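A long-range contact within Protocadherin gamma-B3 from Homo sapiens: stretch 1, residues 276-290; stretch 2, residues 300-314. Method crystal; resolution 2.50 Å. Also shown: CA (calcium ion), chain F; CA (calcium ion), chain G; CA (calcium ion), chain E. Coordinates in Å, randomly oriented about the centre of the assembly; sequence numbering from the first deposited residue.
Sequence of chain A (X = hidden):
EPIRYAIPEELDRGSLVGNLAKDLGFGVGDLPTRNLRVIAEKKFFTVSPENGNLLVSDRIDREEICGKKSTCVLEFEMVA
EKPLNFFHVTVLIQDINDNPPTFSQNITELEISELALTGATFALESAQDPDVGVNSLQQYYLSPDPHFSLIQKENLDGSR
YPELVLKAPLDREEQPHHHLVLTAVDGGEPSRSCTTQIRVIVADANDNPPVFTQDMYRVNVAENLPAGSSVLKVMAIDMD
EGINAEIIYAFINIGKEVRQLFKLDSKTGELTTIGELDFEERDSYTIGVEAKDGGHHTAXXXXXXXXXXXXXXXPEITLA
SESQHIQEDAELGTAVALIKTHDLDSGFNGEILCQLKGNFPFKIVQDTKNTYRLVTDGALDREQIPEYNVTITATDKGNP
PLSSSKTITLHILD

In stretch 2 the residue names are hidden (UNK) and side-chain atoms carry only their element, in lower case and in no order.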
ATOM      1  N   GLU A 276     -19.595  34.092  12.750  1.00 40.21           N
ATOM      2  CA  GLU A 276     -20.973  34.521  12.937  1.00 49.72           C
ATOM      3  C   GLU A 276     -21.675  34.595  11.589  1.00 46.06           C
ATOM      4  O   GLU A 276     -21.168  35.225  10.655  1.00 52.59           O
ATOM      5  CB  GLU A 276     -21.032  35.879  13.640  1.00 51.71           C
ATOM      6  CG  GLU A 276     -20.213  35.954  14.919  1.00 64.41           C
ATOM      7  CD  GLU A 276     -20.691  34.980  15.980  1.00 73.95           C
ATOM      8  OE1 GLU A 276     -21.909  34.707  16.037  1.00 76.60           O
ATOM      9  OE2 GLU A 276     -19.847  34.488  16.759  1.00 71.78           O
ATOM     10  N   LEU A 277     -22.834  33.949  11.491  1.00 49.22           N
ATOM     11  CA  LEU A 277     -23.653  34.044  10.293  1.00 47.04           C
ATOM     12  C   LEU A 277     -24.455  35.338  10.313  1.00 52.59           C
ATOM     13  O   LEU A 277     -24.965  35.754  11.357  1.00 64.70           O
ATOM     14  CB  LEU A 277     -24.600  32.847  10.181  1.00 44.51           C
ATOM     15  CG  LEU A 277     -24.012  31.452   9.941  1.00 40.85           C
ATOM     16  CD1 LEU A 277     -22.840  31.521   8.972  1.00 41.71           C
ATOM     17  CD2 LEU A 277     -23.591  30.794  11.246  1.00 50.16           C
ATOM     18  N   ASP A 278     -24.559  35.980   9.152  1.00 56.11           N
ATOM     19  CA  ASP A 278     -25.304  37.229   9.021  1.00 47.06           C
ATOM     20  C   ASP A 278     -26.154  37.146   7.761  1.00 44.55           C
ATOM     21  O   ASP A 278     -25.620  37.181   6.648  1.00 48.46           O
ATOM     22  CB  ASP A 278     -24.366  38.435   8.976  1.00 45.67           C
ATOM     23  CG  ASP A 278     -25.107  39.755   9.073  1.00 43.18           C
ATOM     24  OD1 ASP A 278     -26.261  39.758   9.550  1.00 37.87           O
ATOM     25  OD2 ASP A 278     -24.532  40.791   8.678  1.00 35.25           O
ATOM     26  N   PHE A 279     -27.473  37.029   7.941  1.00 41.32           N
ATOM     27  CA  PHE A 279     -28.378  36.968   6.798  1.00 43.44           C
ATOM     28  C   PHE A 279     -28.288  38.225   5.945  1.00 50.51           C
ATOM     29  O   PHE A 279     -28.449  38.158   4.721  1.00 47.08           O
ATOM     30  CB  PHE A 279     -29.815  36.753   7.281  1.00 45.56           C
ATOM     31  CG  PHE A 279     -30.831  36.700   6.174  1.00 44.12           C
ATOM     32  CD1 PHE A 279     -31.098  35.510   5.518  1.00 46.87           C
ATOM     33  CD2 PHE A 279     -31.527  37.838   5.798  1.00 40.26           C
ATOM     34  CE1 PHE A 279     -32.035  35.457   4.502  1.00 40.45           C
ATOM     35  CE2 PHE A 279     -32.463  37.791   4.781  1.00 30.52           C
ATOM     36  CZ  PHE A 279     -32.718  36.599   4.134  1.00 31.14           C
ATOM     37  N   GLU A 280     -28.026  39.377   6.567  1.00 40.34           N
ATOM     38  CA  GLU A 280     -27.923  40.625   5.820  1.00 35.29           C
ATOM     39  C   GLU A 280     -26.709  40.654   4.903  1.00 41.34           C
ATOM     40  O   GLU A 280     -26.697  41.428   3.940  1.00 47.02           O
ATOM     41  CB  GLU A 280     -27.876  41.816   6.781  1.00 33.29           C
ATOM     42  CG  GLU A 280     -29.242  42.297   7.249  1.00 30.07           C
ATOM     43  CD  GLU A 280     -29.985  41.258   8.064  1.00 39.27           C
ATOM     44  OE1 GLU A 280     -29.353  40.616   8.929  1.00 45.93           O
ATOM     45  OE2 GLU A 280     -31.199  41.080   7.834  1.00 51.39           O
ATOM     46  N   GLU A 281     -25.695  39.834   5.174  1.00 43.39           N
ATOM     47  CA  GLU A 281     -24.503  39.799   4.336  1.00 44.58           C
ATOM     48  C   GLU A 281     -24.592  38.717   3.264  1.00 51.28           C
ATOM     49  O   GLU A 281     -24.317  38.980   2.089  1.00 62.49           O
ATOM     50  CB  GLU A 281     -23.257  39.590   5.202  1.00 48.76           C
ATOM     51  CG  GLU A 281     -21.947  39.658   4.431  1.00 72.62           C
ATOM     52  CD  GLU A 281     -21.684  41.031   3.839  1.00 84.04           C
ATOM     53  OE1 GLU A 281     -22.141  42.034   4.427  1.00 83.62           O
ATOM     54  OE2 GLU A 281     -21.022  41.107   2.782  1.00 82.08           O
ATOM     55  N   ARG A 282     -24.978  37.502   3.650  1.00 50.86           N
ATOM     56  CA  ARG A 282     -25.082  36.398   2.704  1.00 51.89           C
ATOM     57  C   ARG A 282     -26.076  35.386   3.253  1.00 49.18           C
ATOM     58  O   ARG A 282     -26.007  35.029   4.433  1.00 42.58           O
ATOM     59  CB  ARG A 282     -23.714  35.749   2.465  1.00 44.76           C
ATOM     60  CG  ARG A 282     -23.685  34.728   1.340  1.00 51.09           C
ATOM     61  CD  ARG A 282     -22.255  34.340   1.000  1.00 46.33           C
ATOM     62  NE  ARG A 282     -22.191  33.197   0.093  1.00 48.86           N
ATOM     63  CZ  ARG A 282     -21.059  32.631  -0.314  1.00 58.29           C
ATOM     64  NH1 ARG A 282     -19.891  33.102   0.100  1.00 54.22           N
ATOM     65  NH2 ARG A 282     -21.096  31.592  -1.139  1.00 54.76           N
ATOM     66  N   ASP A 283     -26.994  34.931   2.401  1.00 48.87           N
ATOM     67  CA  ASP A 283     -28.088  34.068   2.824  1.00 45.94           C
ATOM     68  C   ASP A 283     -27.891  32.605   2.449  1.00 43.37           C
ATOM     69  O   ASP A 283     -28.726  31.770   2.815  1.00 37.87           O
ATOM     70  CB  ASP A 283     -29.414  34.573   2.241  1.00 38.71           C
ATOM     71  CG  ASP A 283     -29.360  34.763   0.733  1.00 50.86           C
ATOM     72  OD1 ASP A 283     -28.401  34.281   0.095  1.00 55.78           O
ATOM     73  OD2 ASP A 283     -30.289  35.393   0.184  1.00 57.28           O
ATOM     74  N   SER A 284     -26.821  32.270   1.733  1.00 37.80           N
ATOM     75  CA  SER A 284     -26.606  30.893   1.308  1.00 43.32           C
ATOM     76  C   SER A 284     -25.128  30.679   1.022  1.00 48.01           C
ATOM     77  O   SER A 284     -24.420  31.603   0.611  1.00 42.48           O
ATOM     78  CB  SER A 284     -27.442  30.553   0.069  1.00 42.26           C
ATOM     79  OG  SER A 284     -27.211  29.220  -0.352  1.00 43.86           O
ATOM     80  N   TYR A 285     -24.673  29.446   1.243  1.00 45.53           N
ATOM     81  CA  TYR A 285     -23.291  29.055   0.990  1.00 39.39           C
ATOM     82  C   TYR A 285     -23.283  27.717   0.268  1.00 37.05           C
ATOM     83  O   TYR A 285     -23.808  26.728   0.787  1.00 42.11           O
ATOM     84  CB  TYR A 285     -22.492  28.955   2.295  1.00 37.11           C
ATOM     85  CG  TYR A 285     -22.295  30.267   3.019  1.00 38.01           C
ATOM     86  CD1 TYR A 285     -21.154  31.032   2.813  1.00 48.31           C
ATOM     87  CD2 TYR A 285     -23.242  30.735   3.921  1.00 43.12           C
ATOM     88  CE1 TYR A 285     -20.965  32.229   3.478  1.00 45.90           C
ATOM     89  CE2 TYR A 285     -23.062  31.932   4.590  1.00 39.98           C
ATOM     90  CZ  TYR A 285     -21.922  32.674   4.364  1.00 39.83           C
ATOM     91  OH  TYR A 285     -21.739  33.865   5.028  1.00 57.49           O
ATOM     92  N   THR A 286     -22.688  27.681  -0.920  1.00 33.45           N
ATOM     93  CA  THR A 286     -22.483  26.443  -1.662  1.00 43.66           C
ATOM     94  C   THR A 286     -20.992  26.130  -1.668  1.00 47.45           C
ATOM     95  O   THR A 286     -20.195  26.900  -2.214  1.00 47.78           O
ATOM     96  CB  THR A 286     -23.025  26.550  -3.087  1.00 48.69           C
ATOM     97  OG1 THR A 286     -24.451  26.689  -3.048  1.00 59.31           O
ATOM     98  CG2 THR A 286     -22.668  25.304  -3.884  1.00 48.49           C
ATOM     99  N   ILE A 287     -20.623  25.005  -1.061  1.00 48.00           N
ATOM    100  CA  ILE A 287     -19.229  24.650  -0.822  1.00 43.98           C
ATOM    101  C   ILE A 287     -18.973  23.257  -1.376  1.00 38.18           C
ATOM    102  O   ILE A 287     -19.770  22.340  -1.154  1.00 40.06           O
ATOM    103  CB  ILE A 287     -18.884  24.699   0.679  1.00 30.25           C
ATOM    104  CG1 ILE A 287     -19.232  26.068   1.267  1.00 29.77           C
ATOM    105  CG2 ILE A 287     -17.421  24.377   0.898  1.00 36.93           C
ATOM    106  CD1 ILE A 287     -19.227  26.093   2.780  1.00 33.14           C
ATOM    107  N   GLY A 288     -17.858  23.096  -2.085  1.00 43.97           N
ATOM    108  CA  GLY A 288     -17.455  21.788  -2.573  1.00 34.46           C
ATOM    109  C   GLY A 288     -16.660  21.028  -1.521  1.00 41.07           C
ATOM    110  O   GLY A 288     -15.806  21.591  -0.835  1.00 39.03           O
ATOM    111  N   VAL A 289     -16.946  19.734  -1.410  1.00 32.69           N
ATOM    112  CA  VAL A 289     -16.327  18.865  -0.416  1.00 40.01           C
ATOM    113  C   VAL A 289     -15.653  17.702  -1.133  1.00 46.43           C
ATOM    114  O   VAL A 289     -16.251  17.082  -2.022  1.00 39.36           O
ATOM    115  CB  VAL A 289     -17.355  18.356   0.612  1.00 36.16           C
ATOM    116  CG1 VAL A 289     -16.710  17.356   1.560  1.00 34.93           C
ATOM    117  CG2 VAL A 289     -17.946  19.524   1.388  1.00 28.50           C
ATOM    118  N   GLU A 290     -14.415  17.412  -0.740  1.00 42.18           N
ATOM    119  CA  GLU A 290     -13.614  16.337  -1.304  1.00 32.66           C
ATOM    120  C   GLU A 290     -13.312  15.299  -0.231  1.00 30.25           C
ATOM    121  O   GLU A 290     -13.018  15.648   0.918  1.00 35.46           O
ATOM    122  CB  GLU A 290     -12.301  16.876  -1.886  1.00 38.42           C
ATOM    123  CG  GLU A 290     -11.323  15.802  -2.341  1.00 43.47           C
ATOM    124  CD  GLU A 290      -9.933  16.349  -2.593  1.00 55.27           C
ATOM    125  OE1 GLU A 290      -9.614  17.435  -2.063  1.00 70.83           O
ATOM    126  OE2 GLU A 290      -9.157  15.697  -3.322  1.00 64.58           O
ATOM    127  N   UNK A 300     -16.255  13.740  -4.759  1.00 32.97           N
ATOM    128  CA  UNK A 300     -16.623  15.142  -4.609  1.00 43.56           C
ATOM    129  C   UNK A 300     -18.130  15.277  -4.473  1.00 50.79           C
ATOM    130  O   UNK A 300     -18.884  14.688  -5.252  1.00 55.39           O
ATOM    131  c   UNK A 300     -13.980  14.958  -6.681  1.00 35.58           C
ATOM    132  c   UNK A 300     -11.846  15.921  -6.220  1.00 49.15           C
ATOM    133  c   UNK A 300     -12.605  14.937  -6.818  1.00 36.70           C
ATOM    134  c   UNK A 300     -12.453  16.921  -5.489  1.00 54.77           C
ATOM    135  c   UNK A 300     -13.829  16.933  -5.356  1.00 41.51           C
ATOM    136  c   UNK A 300     -16.120  15.969  -5.799  1.00 39.75           C
ATOM    137  o   UNK A 300     -10.477  15.905  -6.355  1.00 52.16           O
ATOM    138  c   UNK A 300     -14.615  15.954  -5.949  1.00 43.48           C
ATOM    139  N   UNK A 301     -18.560  16.057  -3.480  1.00 51.95           N
ATOM    140  CA  UNK A 301     -19.965  16.379  -3.282  1.00 45.86           C
ATOM    141  C   UNK A 301     -20.080  17.870  -2.994  1.00 45.12           C
ATOM    142  O   UNK A 301     -19.087  18.605  -3.007  1.00 47.17           O
ATOM    143  s   UNK A 301     -20.006  15.990  -0.496  1.00 41.69           S
ATOM    144  c   UNK A 301     -20.579  15.544  -2.152  1.00 44.44           C
ATOM    145  N   UNK A 302     -21.302  18.322  -2.728  1.00 45.74           N
ATOM    146  CA  UNK A 302     -21.560  19.725  -2.445  1.00 37.70           C
ATOM    147  C   UNK A 302     -22.369  19.857  -1.162  1.00 34.38           C
ATOM    148  O   UNK A 302     -23.049  18.924  -0.727  1.00 40.95           O
ATOM    149  c   UNK A 302     -22.293  20.411  -3.606  1.00 31.00           C
ATOM    150  c   UNK A 302     -22.165  21.381  -5.923  1.00 49.63           C
ATOM    151  c   UNK A 302     -21.302  21.550  -7.164  1.00 59.14           C
ATOM    152  n   UNK A 302     -21.956  22.421  -8.182  1.00 63.15           N
ATOM    153  c   UNK A 302     -21.458  20.541  -4.871  1.00 37.26           C
ATOM    154  N   UNK A 303     -22.278  21.039  -0.560  1.00 29.00           N
ATOM    155  CA  UNK A 303     -22.964  21.367   0.683  1.00 36.29           C
ATOM    156  C   UNK A 303     -23.593  22.743   0.516  1.00 41.91           C
ATOM    157  O   UNK A 303     -22.897  23.709   0.185  1.00 39.89           O
ATOM    158  c   UNK A 303     -22.008  21.351   1.889  1.00 32.36           C
ATOM    159  c   UNK A 303     -22.606  22.123   3.051  1.00 55.37           C
ATOM    160  c   UNK A 303     -21.698  19.920   2.302  1.00 28.22           C
ATOM    161  N   UNK A 304     -24.902  22.830   0.735  1.00 38.36           N
ATOM    162  CA  UNK A 304     -25.633  24.090   0.637  1.00 42.26           C
ATOM    163  C   UNK A 304     -26.190  24.433   2.011  1.00 48.87           C
ATOM    164  O   UNK A 304     -27.070  23.733   2.524  1.00 46.09           O
ATOM    165  c   UNK A 304     -26.746  24.007  -0.406  1.00 38.06           C
ATOM    166  c   UNK A 304     -28.416  25.289  -1.808  1.00 48.69           C
ATOM    167  o   UNK A 304     -28.333  24.399  -2.654  1.00 64.26           O
ATOM    168  c   UNK A 304     -27.482  25.322  -0.616  1.00 38.71           C
ATOM    169  n   UNK A 304     -29.314  26.264  -1.882  1.00 64.23           N
ATOM    170  N   UNK A 305     -25.677  25.506   2.602  1.00 47.54           N
ATOM    171  CA  UNK A 305     -26.111  25.991   3.905  1.00 37.41           C
ATOM    172  C   UNK A 305     -26.920  27.257   3.668  1.00 38.87           C
ATOM    173  O   UNK A 305     -26.362  28.310   3.330  1.00 51.08           O
ATOM    174  c   UNK A 305     -24.054  25.002   4.960  1.00 42.81           C
ATOM    175  c   UNK A 305     -22.767  25.221   5.723  1.00 39.92           C
ATOM    176  c   UNK A 305     -25.413  26.706   6.208  1.00 44.66           C
ATOM    177  c   UNK A 305     -24.924  26.255   4.840  1.00 39.99           C
ATOM    178  N   UNK A 306     -28.236  27.156   3.830  1.00 43.49           N
ATOM    179  CA  UNK A 306     -29.125  28.297   3.678  1.00 41.20           C
ATOM    180  C   UNK A 306     -29.346  28.966   5.027  1.00 47.00           C
ATOM    181  O   UNK A 306     -29.508  28.293   6.049  1.00 53.95           O
ATOM    182  o   UNK A 306     -29.435  27.745   0.935  1.00 46.56           O
ATOM    183  c   UNK A 306     -30.463  27.863   3.078  1.00 37.32           C
ATOM    184  o   UNK A 306     -31.073  26.344   1.352  1.00 58.42           O
ATOM    185  c   UNK A 306     -30.313  27.276   1.689  1.00 48.83           C
ATOM    186  N   UNK A 307     -29.347  30.296   5.024  1.00 43.51           N
ATOM    187  CA  UNK A 307     -29.497  31.093   6.235  1.00 44.44           C
ATOM    188  C   UNK A 307     -30.861  31.767   6.203  1.00 47.96           C
ATOM    189  O   UNK A 307     -31.235  32.381   5.197  1.00 48.26           O
ATOM    190  c   UNK A 307     -28.578  32.987   7.607  1.00 38.04           C
ATOM    191  c   UNK A 307     -27.012  31.429   6.427  1.00 52.30           C
ATOM    192  c   UNK A 307     -28.370  32.130   6.370  1.00 44.74           C
ATOM    193  c   UNK A 307     -25.853  32.365   6.675  1.00 71.18           C
ATOM    194  N   UNK A 308     -31.602  31.647   7.301  1.00 48.10           N
ATOM    195  CA  UNK A 308     -32.919  32.249   7.433  1.00 47.92           C
ATOM    196  C   UNK A 308     -32.828  33.561   8.203  1.00 46.08           C
ATOM    197  O   UNK A 308     -31.957  33.745   9.059  1.00 39.19           O
ATOM    198  o   UNK A 308     -33.355  30.842   9.366  1.00 59.04           O
ATOM    199  c   UNK A 308     -33.888  31.294   8.134  1.00 50.11           C
ATOM    200  N   UNK A 309     -33.745  34.473   7.892  1.00 43.26           N
ATOM    201  CA  UNK A 309     -33.698  35.821   8.441  1.00 34.93           C
ATOM    202  C   UNK A 309     -34.213  35.850   9.876  1.00 31.75           C
ATOM    203  O   UNK A 309     -35.205  35.197  10.213  1.00 42.90           O
ATOM    204  o   UNK A 309     -33.428  38.625   8.601  1.00 31.46           O
ATOM    205  o   UNK A 309     -35.501  38.908   7.936  1.00 37.35           O
ATOM    206  c   UNK A 309     -34.479  38.204   8.073  1.00 41.33           C
ATOM    207  c   UNK A 309     -34.520  36.773   7.573  1.00 44.64           C
ATOM    208  N   UNK A 310     -33.526  36.617  10.719  1.00 40.48           N
ATOM    209  CA  UNK A 310     -33.940  36.873  12.089  1.00 42.14           C
ATOM    210  C   UNK A 310     -34.070  38.375  12.300  1.00 42.26           C
ATOM    211  O   UNK A 310     -33.380  39.171  11.656  1.00 41.01           O
ATOM    212  o   UNK A 310     -34.996  33.501  13.718  1.00 83.17           O
ATOM    213  c   UNK A 310     -32.942  36.287  13.098  1.00 56.65           C
ATOM    214  c   UNK A 310     -34.209  34.370  14.143  1.00 75.86           C
ATOM    215  c   UNK A 310     -33.040  34.780  13.268  1.00 64.99           C
ATOM    216  o   UNK A 310     -34.342  34.923  15.256  1.00 81.50           O
ATOM    217  N   UNK A 311     -34.964  38.760  13.209  1.00 47.30           N
ATOM    218  CA  UNK A 311     -35.234  40.173  13.475  1.00 42.51           C
ATOM    219  C   UNK A 311     -34.223  40.704  14.492  1.00 34.27           C
ATOM    220  O   UNK A 311     -34.524  40.946  15.663  1.00 44.63           O
ATOM    221  n   UNK A 311     -38.085  42.124  14.805  1.00 36.89           N
ATOM    222  o   UNK A 311     -36.525  42.650  13.280  1.00 51.40           O
ATOM    223  c   UNK A 311     -36.669  40.359  13.951  1.00 51.95           C
ATOM    224  c   UNK A 311     -37.089  41.815  13.985  1.00 50.89           C
ATOM    225  N   UNK A 312     -32.993  40.892  14.012  1.00 37.30           N
ATOM    226  CA  UNK A 312     -31.893  41.368  14.843  1.00 47.94           C
ATOM    227  C   UNK A 312     -31.410  42.756  14.433  1.00 48.06           C
ATOM    228  O   UNK A 312     -30.276  43.131  14.747  1.00 52.11           O
ATOM    229  c   UNK A 312     -30.733  40.371  14.811  1.00 37.91           C
ATOM    230  c   UNK A 312     -30.090  40.262  13.441  1.00 44.82           C
ATOM    231  o   UNK A 312     -28.883  39.952  13.379  1.00 44.33           O
ATOM    232  o   UNK A 312     -30.789  40.481  12.429  1.00 31.15           O
ATOM    233  N   UNK A 313     -32.247  43.526  13.740  1.00 49.73           N
ATOM    234  CA  UNK A 313     -31.919  44.892  13.346  1.00 53.40           C
ATOM    235  C   UNK A 313     -33.106  45.787  13.660  1.00 47.98           C
ATOM    236  O   UNK A 313     -34.207  45.563  13.147  1.00 38.25           O
ATOM    237  o   UNK A 313     -29.194  45.170  11.557  1.00 46.69           O
ATOM    238  n   UNK A 313     -30.092  43.126  11.313  1.00 65.03           N
ATOM    239  c   UNK A 313     -31.560  44.973  11.859  1.00 59.04           C
ATOM    240  c   UNK A 313     -30.176  44.428  11.562  1.00 63.82           C
ATOM    241  N   UNK A 314     -32.882  46.797  14.498  1.00 41.43           N
ATOM    242  CA  UNK A 314     -33.940  47.715  14.885  1.00 34.40           C
ATOM    243  C   UNK A 314     -34.199  48.737  13.780  1.00 42.07           C
ATOM    244  O   UNK A 314     -33.287  49.095  13.029  1.00 36.09           O
ATOM    245  c   UNK A 314     -33.571  48.436  16.177  1.00 33.31           C
TER
HETATM  246 CA    CA F 505     -31.788  39.907   9.956  1.00 37.37          CA
HETATM  247 CA    CA G 506     -28.290  39.964  11.010  1.00 47.09          CA
HETATM  248 CA    CA E 504     -36.097  44.652  11.914  1.00 38.71          CA
HETATM  249  O   HOH W   1     -26.087  39.182  11.963  1.00 38.88           O

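Position 300 carries one carbon and then a six-carbon ring bearing an oxygen, which lies 3.3 Å from OE2 of E290. This is Y300; its flat ring lies along the neighbouring strand. Position 301 has one carbon and a sulfur, the sulfur 3.7 Å from CB of V289: C301, small and apolar enough for a buried site. At 302, four carbons run in a row to a nitrogen, on the side where G288 offers no side chain. K302 is extended, every chi beyond the first t, and its amine suits an exposed face.

Position 303 shows one carbon carrying two more, one of them 3.9 Å from CG2 of V289. It is V303, whose beta-branched, apolar side chain fits a buried strand position. Position 304 has three carbons, the third bearing an oxygen and a nitrogen; its second carbon is 3.9 Å from OG of S284. Q304 lies on the more polar face, beside T286. Position 305 holds four carbons, forked at the first with one arm two carbons long, and its CB is 4.4 Å from CB of Y285; this is I305, branched hydrocarbon in a buried site.

Position 306 has two carbons, the second carrying two oxygens, one of them 3.0 Å from OG of S284. In D306 that oxygen, OD1, accepts a hydrogen bond from the serine OG and another from NE2 of Q304 at 3.2 Å, so a carboxylate serves two donors. Position 307 is again four carbons forked at the first, and the end of its long arm lies 3.8 Å from CB of L277 and 3.5 Å from CE2 of Y285, at the ring edge. I307 fills this buried site with branched hydrocarbon and has more of its surface covered by stretch 1 than any other residue here.

Position 308 has one carbon and an oxygen; its CA-to-CB bond points away from stretch 1. It is S308, small and polar, its OG satisfied elsewhere in the structure. Position 309 has two carbons and two terminal oxygens; its CB sits over one face of the F279 ring, 3.7 Å from the centroid, and one oxygen binds calcium F at 2.5 Å. D309 supplies both methylene and carboxylate. Position 310 has three carbons ending in two oxygens, but its backbone O binds calcium F at 2.4 Å; in E310 this bond does not call on the carboxylate. Position 311 has two carbons ending in oxygen and nitrogen, the oxygen 2.5 Å from calcium E: N311, whose amide oxygen is a neutral ligand. Position 312 has two carbons and two oxygens, one 2.7 Å from calcium F, the other 2.4 Å from calcium G; D312 bridges two ions with one carboxylate. Position 313 has two carbons ending in oxygen and nitrogen, the nitrogen 3.5 Å from OE1 of E280. In N313 that nitrogen is hydrogen-bonded elsewhere, while the backbone O binds calcium E at 2.4 Å. Position 314, a lone exposed carbon, touches nothing on stretch 1; the contact asks nothing of A314's side chain.

The contact combines two devices. Antiparallel strands pair through backbone bonds such as V289 N to C301 O (2.9 Å), with apolar side chains packed on the face of Y285, I287 and V289. Beyond them, calcium F joins E280 to D309 and D312, its positive charge holding together carboxylates that would otherwise repel.

Stretch 2 (300-314) YCKVQIDISDENDNA
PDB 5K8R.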